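Local coordinates for protein cupin 2, conserved barrel (Desulfitobacterium hafniense, PDB 2OZJ) that is of unknown function but belongs to the cupin superfamily of small conserved beta-barrel proteins and is seen here as a two-fold symmetric pair, at the interface of chains A and B. Coordinates in Å, arbitrary orientation; residue numbers count along the deposited sequence, not the author numbering. Chains: chain A/B, Cupin 2, conserved barrel.

Contact 1: the interface of chains A and B. Residues chain A 60-61, 85, 87, 107; chain B 5, 8, 16, 40.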
ATOM      1  N   THR A  60     -11.315  -4.661   1.174  1.00 10.29           N
ATOM      2  CA  THR A  60     -10.371  -3.824   1.886  1.00 11.09           C
ATOM      3  C   THR A  60      -9.094  -4.566   2.107  1.00 11.88           C
ATOM      4  O   THR A  60      -9.122  -5.756   2.389  1.00 11.73           O
ATOM      5  CB  THR A  60     -10.922  -3.455   3.259  1.00 13.71           C
ATOM      6  OG1 THR A  60     -12.158  -2.790   3.056  1.00 16.70           O
ATOM      7  CG2 THR A  60      -9.975  -2.526   4.003  1.00 12.54           C
ATOM      8  N   LEU A  61      -7.965  -3.904   1.924  0.50 13.93           N
ATOM      9  CA  LEU A  61      -6.696  -4.423   2.432  0.50 15.87           C
ATOM     10  C   LEU A  61      -6.158  -3.506   3.513  0.50 14.01           C
ATOM     11  O   LEU A  61      -6.124  -2.280   3.368  0.50 13.89           O
ATOM     12  CB  LEU A  61      -5.651  -4.622   1.339  0.50 15.80           C
ATOM     13  CG  LEU A  61      -4.742  -3.516   0.783  0.50 15.95           C
ATOM     14  CD1 LEU A  61      -3.694  -3.033   1.815  0.50 16.44           C
ATOM     15  CD2 LEU A  61      -4.019  -3.991  -0.470  0.50 17.75           C
ATOM     16  N   VAL A  85      -0.044  -7.784   5.918  1.00 12.89           N
ATOM     17  CA  VAL A  85      -1.186  -7.430   5.125  1.00 16.53           C
ATOM     18  C   VAL A  85      -2.264  -8.481   5.345  1.00 13.09           C
ATOM     19  O   VAL A  85      -1.991  -9.703   5.536  1.00 13.98           O
ATOM     20  CB  VAL A  85      -0.802  -7.257   3.620  1.00 16.54           C
ATOM     21  CG1 VAL A  85      -0.504  -8.626   2.959  1.00 15.05           C
ATOM     22  CG2 VAL A  85      -1.855  -6.533   2.906  1.00 24.12           C
HETATM   23  N   MSE A  87      -6.407  -9.044   3.725  1.00 10.08           N
HETATM   24  CA  MSE A  87      -7.529  -8.597   2.923  1.00 12.70           C
HETATM   25  C   MSE A  87      -8.816  -9.067   3.574  1.00  9.46           C
HETATM   26  O   MSE A  87      -8.953 -10.237   3.928  1.00 12.69           O
HETATM   27  CB  MSE A  87      -7.435  -9.153   1.505  1.00 12.52           C
HETATM   28  CG  MSE A  87      -8.348  -8.413   0.506  1.00 10.25           C
HETATM   29 SE   MSE A  87     -10.127  -9.074   0.439  0.75 18.12          SE
HETATM   30  CE  MSE A  87     -10.038 -10.298  -1.042  1.00 21.78           C
ATOM     31  N   ILE A 107      -6.790   0.325   2.249  1.00 11.69           N
ATOM     32  CA  ILE A 107      -7.259   0.531   0.880  1.00 11.35           C
ATOM     33  C   ILE A 107      -8.585  -0.151   0.755  1.00 13.71           C
ATOM     34  O   ILE A 107      -8.667  -1.337   0.977  1.00 13.37           O
ATOM     35  CB  ILE A 107      -6.269  -0.036  -0.167  1.00 12.14           C
ATOM     36  CG1 ILE A 107      -4.925   0.669  -0.057  1.00 14.76           C
ATOM     37  CG2 ILE A 107      -6.877   0.096  -1.624  1.00 12.45           C
ATOM     38  CD1 ILE A 107      -3.814  -0.099  -0.785  1.00 16.67           C
TER
ATOM     39  N   LEU B   5     -10.334  -7.083  -4.792  1.00  9.15           N
ATOM     40  CA  LEU B   5      -8.960  -7.293  -4.416  1.00  9.93           C
ATOM     41  C   LEU B   5      -8.755  -8.774  -4.534  1.00  8.70           C
ATOM     42  O   LEU B   5      -9.708  -9.556  -4.431  1.00 11.94           O
ATOM     43  CB  LEU B   5      -8.666  -6.775  -2.980  1.00 10.03           C
ATOM     44  CG  LEU B   5      -8.801  -5.254  -2.816  1.00  9.91           C
ATOM     45  CD1 LEU B   5      -8.548  -4.866  -1.399  1.00  9.71           C
ATOM     46  CD2 LEU B   5      -7.846  -4.477  -3.751  1.00 13.24           C
ATOM     47  N   LEU B   8      -4.248 -11.987  -2.049  1.00 14.37           N
ATOM     48  CA  LEU B   8      -3.816 -11.501  -0.739  1.00 13.28           C
ATOM     49  C   LEU B   8      -4.363 -12.388   0.353  1.00 13.47           C
ATOM     50  O   LEU B   8      -5.487 -12.924   0.199  1.00 13.17           O
ATOM     51  CB  LEU B   8      -4.331 -10.079  -0.495  1.00 12.36           C
ATOM     52  CG  LEU B   8      -3.689  -8.980  -1.344  1.00 12.36           C
ATOM     53  CD1 LEU B   8      -4.642  -7.770  -1.444  1.00 13.25           C
ATOM     54  CD2 LEU B   8      -2.320  -8.629  -0.757  1.00 14.04           C
ATOM     55  N   LEU B  16       3.971  -8.299   3.098  1.00 17.85           N
ATOM     56  CA  LEU B  16       3.711  -8.094   1.732  1.00 18.06           C
ATOM     57  C   LEU B  16       4.903  -8.539   0.847  1.00 14.45           C
ATOM     58  O   LEU B  16       4.746  -9.212  -0.180  1.00 17.77           O
ATOM     59  CB  LEU B  16       3.373  -6.606   1.581  1.00 22.47           C
ATOM     60  CG  LEU B  16       2.656  -6.154   0.359  1.00 18.01           C
ATOM     61  CD1 LEU B  16       1.372  -6.903   0.049  1.00 17.10           C
ATOM     62  CD2 LEU B  16       2.408  -4.614   0.610  1.00 15.38           C
ATOM     63  N   ILE B  40      -3.324  -2.289  -8.874  1.00 14.10           N
ATOM     64  CA  ILE B  40      -2.494  -2.524  -7.700  1.00 13.06           C
ATOM     65  C   ILE B  40      -1.693  -3.770  -8.011  1.00 12.93           C
ATOM     66  O   ILE B  40      -2.283  -4.849  -8.266  1.00 13.25           O
ATOM     67  CB  ILE B  40      -3.325  -2.730  -6.396  1.00 13.11           C
ATOM     68  CG1 ILE B  40      -4.381  -1.627  -6.233  1.00 14.79           C
ATOM     69  CG2 ILE B  40      -2.359  -2.875  -5.196  1.00 13.21           C
ATOM     70  CD1 ILE B  40      -5.234  -1.779  -4.933  1.00 14.82           C
TER
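B:Leu5 and A:Met87, a selenomethionine, meet in an apolar seam where the N-terminal segment of one cupin chain lies over strands 60-65, 84-88 and 102-109 of the other. It illustrates how flexible and branched aliphatic chains can fit a surface that includes main-chain atoms; polar atoms of the two chains make no bonds to each other here, and amide and carbonyl groups are met by methyls instead.

The first group of contacts sets side chains against backbone. One branch of B:Leu5, CD1, rests on the peptide that joins A:Thr60 to A:Leu61, 3.5 Å from the A:Leu61 amide N, while A:Thr60 itself gives hardly any surface to the contact. In return, the terminal methyl of A:Met87, CE, lies 3.5 Å from the carbonyl O of B:Leu5. The selenomethionine chain bends at both chi2 (-86°) and chi3 (-95°), which curls its end back to the B:Leu5 backbone.

Side chain against side chain is the second kind. CG of A:Met87 lies 3.9 Å from B:Leu5 CB. B:Leu8 meets several side chains: its CB is 3.8 Å from A:Met87 CB, its CD1 meets CD2 of A:Leu61, and its CD2 touches CG1 of A:Val85, whose side chain it crosses at about a right angle. In A:Leu61, CG sits between the backbone N and the carbonyl carbon (chi1 83°), an uncommon setting for leucine, and the chain from there carries CD2 to B:Leu8.

Two further contacts continue the seam. CD1 of B:Leu16, from the 3-10 helix 16-19, reaches A:Val85 CG1 at 3.9 Å. Beyond A:Leu61, A:Ile107 and B:Ile40 run past each other in opposite directions, and the CG2 methyl of A:Ile107 stands 4.1 Å from the CD1 methyl of B:Ile40.

Contact 2: the interface of chains A and B. Residues chain A 8-9, 12-14, 16, 19; chain B 84-87.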
ATOM      1  N   LEU A   8       1.177  12.823  -0.305  1.00 14.37           N
ATOM      2  CA  LEU A   8       2.314  11.910  -0.413  1.00 13.28           C
ATOM      3  C   LEU A   8       3.501  12.623  -1.013  1.00 13.47           C
ATOM      4  O   LEU A   8       3.307  13.518  -1.871  1.00 13.17           O
ATOM      5  CB  LEU A   8       1.969  10.723  -1.316  1.00 12.36           C
ATOM      6  CG  LEU A   8       0.955   9.725  -0.752  1.00 12.36           C
ATOM      7  CD1 LEU A   8       0.273   8.961  -1.907  1.00 13.25           C
ATOM      8  CD2 LEU A   8       1.660   8.809   0.251  1.00 14.04           C
ATOM      9  N   PRO A   9       4.722  12.247  -0.583  1.00 10.92           N
ATOM     10  CA  PRO A   9       5.843  12.981  -1.182  1.00 11.83           C
ATOM     11  C   PRO A   9       6.041  12.716  -2.672  1.00 11.35           C
ATOM     12  O   PRO A   9       5.818  11.583  -3.142  1.00 12.50           O
ATOM     13  CB  PRO A   9       7.050  12.492  -0.394  1.00 15.81           C
ATOM     14  CG  PRO A   9       6.677  11.242   0.246  1.00 13.41           C
ATOM     15  CD  PRO A   9       5.176  11.193   0.349  1.00 13.07           C
ATOM     16  N   ARG A  12      10.904  14.017  -2.392  1.00 15.97           N
ATOM     17  CA  ARG A  12      11.810  13.297  -1.492  1.00 16.47           C
ATOM     18  C   ARG A  12      11.031  12.161  -0.843  1.00 14.09           C
ATOM     19  O   ARG A  12      10.081  12.402  -0.134  1.00 14.79           O
ATOM     20  CB  ARG A  12      12.503  14.245  -0.484  1.00 15.90           C
ATOM     21  CG  ARG A  12      12.503  13.841   1.024  1.00 26.70           C
ATOM     22  CD  ARG A  12      13.058  14.993   1.884  1.00 19.17           C
ATOM     23  NE  ARG A  12      14.420  15.364   1.450  1.00 22.53           N
ATOM     24  CZ  ARG A  12      15.087  16.401   1.925  1.00 15.45           C
ATOM     25  NH1 ARG A  12      14.466  17.077   2.856  1.00  4.40           N
ATOM     26  NH2 ARG A  12      16.330  16.672   1.484  1.00 16.92           N
ATOM     27  N   PRO A  13      11.436  10.920  -1.111  1.00 12.97           N
ATOM     28  CA  PRO A  13      10.739   9.768  -0.563  0.50 12.47           C
ATOM     29  C   PRO A  13      10.843   9.737   0.962  1.00 12.24           C
ATOM     30  O   PRO A  13      11.856  10.207   1.540  1.00 13.48           O
ATOM     31  CB  PRO A  13      11.492   8.590  -1.187  0.50 12.81           C
ATOM     32  CG  PRO A  13      12.852   9.096  -1.412  0.50 15.46           C
ATOM     33  CD  PRO A  13      12.653  10.520  -1.842  0.50 13.87           C
ATOM     34  N   LEU A  14       9.800   9.229   1.591  1.00 12.96           N
ATOM     35  CA  LEU A  14       9.749   9.098   3.026  1.00 13.08           C
ATOM     36  C   LEU A  14       9.104   7.759   3.306  1.00 13.11           C
ATOM     37  O   LEU A  14       8.278   7.308   2.527  1.00 13.36           O
ATOM     38  CB  LEU A  14       8.918  10.222   3.663  1.00 13.79           C
ATOM     39  CG  LEU A  14       9.346  11.679   3.425  1.00 14.56           C
ATOM     40  CD1 LEU A  14       8.244  12.643   3.894  1.00 14.47           C
ATOM     41  CD2 LEU A  14      10.650  11.980   4.112  1.00 16.63           C
ATOM     42  N   LEU A  16       6.386   5.476   4.844  1.00 17.85           N
ATOM     43  CA  LEU A  16       5.005   5.719   4.953  1.00 18.06           C
ATOM     44  C   LEU A  16       4.577   5.955   6.423  1.00 14.45           C
ATOM     45  O   LEU A  16       3.819   6.878   6.748  1.00 17.77           O
ATOM     46  CB  LEU A  16       4.310   4.512   4.310  1.00 22.47           C
ATOM     47  CG  LEU A  16       2.889   4.643   3.893  1.00 18.01           C
ATOM     48  CD1 LEU A  16       2.587   5.824   2.988  1.00 17.10           C
ATOM     49  CD2 LEU A  16       2.564   3.259   3.203  1.00 15.38           C
ATOM     50  N   LEU A  19       4.643   9.555   7.908  1.00 15.37           N
ATOM     51  CA  LEU A  19       3.700  10.561   7.449  1.00 14.44           C
ATOM     52  C   LEU A  19       2.557  10.795   8.469  1.00 15.51           C
ATOM     53  O   LEU A  19       1.814  11.741   8.322  1.00 19.60           O
ATOM     54  CB  LEU A  19       3.113  10.212   6.098  1.00 15.72           C
ATOM     55  CG  LEU A  19       4.107  10.092   4.925  1.00 15.01           C
ATOM     56  CD1 LEU A  19       3.301   9.696   3.707  1.00 13.89           C
ATOM     57  CD2 LEU A  19       4.884  11.362   4.689  1.00 22.75           C
TER
ATOM     58  N   ASP B  84      10.274   3.345   1.769  1.00 12.83           N
ATOM     59  CA  ASP B  84       9.988   4.608   1.089  1.00 12.34           C
ATOM     60  C   ASP B  84       8.765   4.517   0.189  1.00 12.29           C
ATOM     61  O   ASP B  84       8.556   3.498  -0.480  1.00 14.06           O
ATOM     62  CB  ASP B  84      11.169   5.048   0.220  1.00 14.10           C
ATOM     63  CG  ASP B  84      12.335   5.666   1.011  1.00 16.18           C
ATOM     64  OD1 ASP B  84      12.230   6.124   2.196  1.00 14.96           O
ATOM     65  OD2 ASP B  84      13.409   5.720   0.367  1.00 14.28           O
ATOM     66  N   VAL B  85       8.004   5.615   0.186  1.00 12.89           N
ATOM     67  CA  VAL B  85       6.924   5.866  -0.725  1.00 16.53           C
ATOM     68  C   VAL B  85       7.252   7.121  -1.520  1.00 13.09           C
ATOM     69  O   VAL B  85       7.885   8.097  -1.016  1.00 13.98           O
ATOM     70  CB  VAL B  85       5.557   5.961   0.026  1.00 16.54           C
ATOM     71  CG1 VAL B  85       5.456   7.277   0.838  1.00 15.05           C
ATOM     72  CG2 VAL B  85       4.446   5.827  -0.919  1.00 24.12           C
ATOM     73  N   LEU B  86       6.886   7.083  -2.789  1.00 13.81           N
ATOM     74  CA  LEU B  86       6.950   8.252  -3.659  1.00 11.42           C
ATOM     75  C   LEU B  86       5.742   8.244  -4.571  1.00 13.57           C
ATOM     76  O   LEU B  86       5.392   7.194  -5.108  1.00 16.33           O
ATOM     77  CB  LEU B  86       8.231   8.249  -4.512  1.00 10.22           C
ATOM     78  CG  LEU B  86       8.606   9.605  -5.144  1.00 11.80           C
ATOM     79  CD1 LEU B  86       9.041  10.687  -4.133  1.00 11.31           C
ATOM     80  CD2 LEU B  86       9.723   9.414  -6.153  1.00 16.83           C
HETATM   81  N   MSE B  87       5.101   9.400  -4.727  1.00 10.08           N
HETATM   82  CA  MSE B  87       3.987   9.562  -5.640  1.00 12.70           C
HETATM   83  C   MSE B  87       4.480  10.249  -6.899  1.00  9.46           C
HETATM   84  O   MSE B  87       5.162  11.270  -6.835  1.00 12.69           O
HETATM   85  CB  MSE B  87       2.880  10.395  -4.999  1.00 12.52           C
HETATM   86  CG  MSE B  87       1.530  10.271  -5.735  1.00 10.25           C
HETATM   87 SE   MSE B  87       1.323  11.473  -7.190  0.75 18.12          SE
HETATM   88  CE  MSE B  87       0.377  12.931  -6.368  1.00 21.78           C
TER
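An antiparallel beta bridge between A:Leu14, in the short strand 14-15, and B:Val85, in strand 84-88, joins the N-terminal segment of one chain to the barrel of the other, an example of pairing between chains through main-chain atoms. The amide N of B:Val85 donates to A:Leu14 O at 2.9 Å, from 37° above the carbonyl plane, and the return bond from A:Leu14 N to B:Val85 O is weak. Two residues along the strand, B:Met87 N gives a nearly straight bond (175° at the hydrogen) to A:Pro9 O, 2.8 Å away and almost in line with its C=O.

Around this backbone pairing, B:Val85 hides more surface than any other residue of the patch. Its CG1 lies between the backbone N and the carbonyl carbon (chi1 72°), a position that brings the methyl to 3.3 Å from A:Leu14 O. The ring carbon CD of A:Pro9 comes within 4.0 Å of B:Val85 CG1, the two side chains crossing at about a right angle.

Next to the bridge, the A:Pro13 ring and B:Asp84 meet at a slant, with CB of the proline 3.8 Å from CG of the carboxylate, while OD1 lies near the backbone of A:Leu14. An alanine in place of B:Asp84 would remove CG and both carboxylate oxygens, and would probably leave a gap beside the A:Pro13 ring and the backbone of A:Leu14. B:Leu86 sets its CD1 methyl between the two prolines, 3.5 Å from A:Pro9 O and 4.1 Å from A:Pro13 CA.

The C-alpha centres of contact 1 and contact 2 lie about 19 Å apart, yet both belong to one two-fold symmetric interface. Leu8, Leu16, Val85 and Met87 occur in each with the chains exchanged, so contact 2 contains the two-fold counterpart of part of contact 1. Contact 1 supplies aliphatic burial and extends to strands 38-46, 60-65 and 102-109; contact 2 adds main-chain bonds that probably fix how the two segments line up. Each chain thus lends its N-terminal segment to its partner's strand 84-88. The reciprocal pairing is compatible with a dimer, though the structure alone does not show the state in solution.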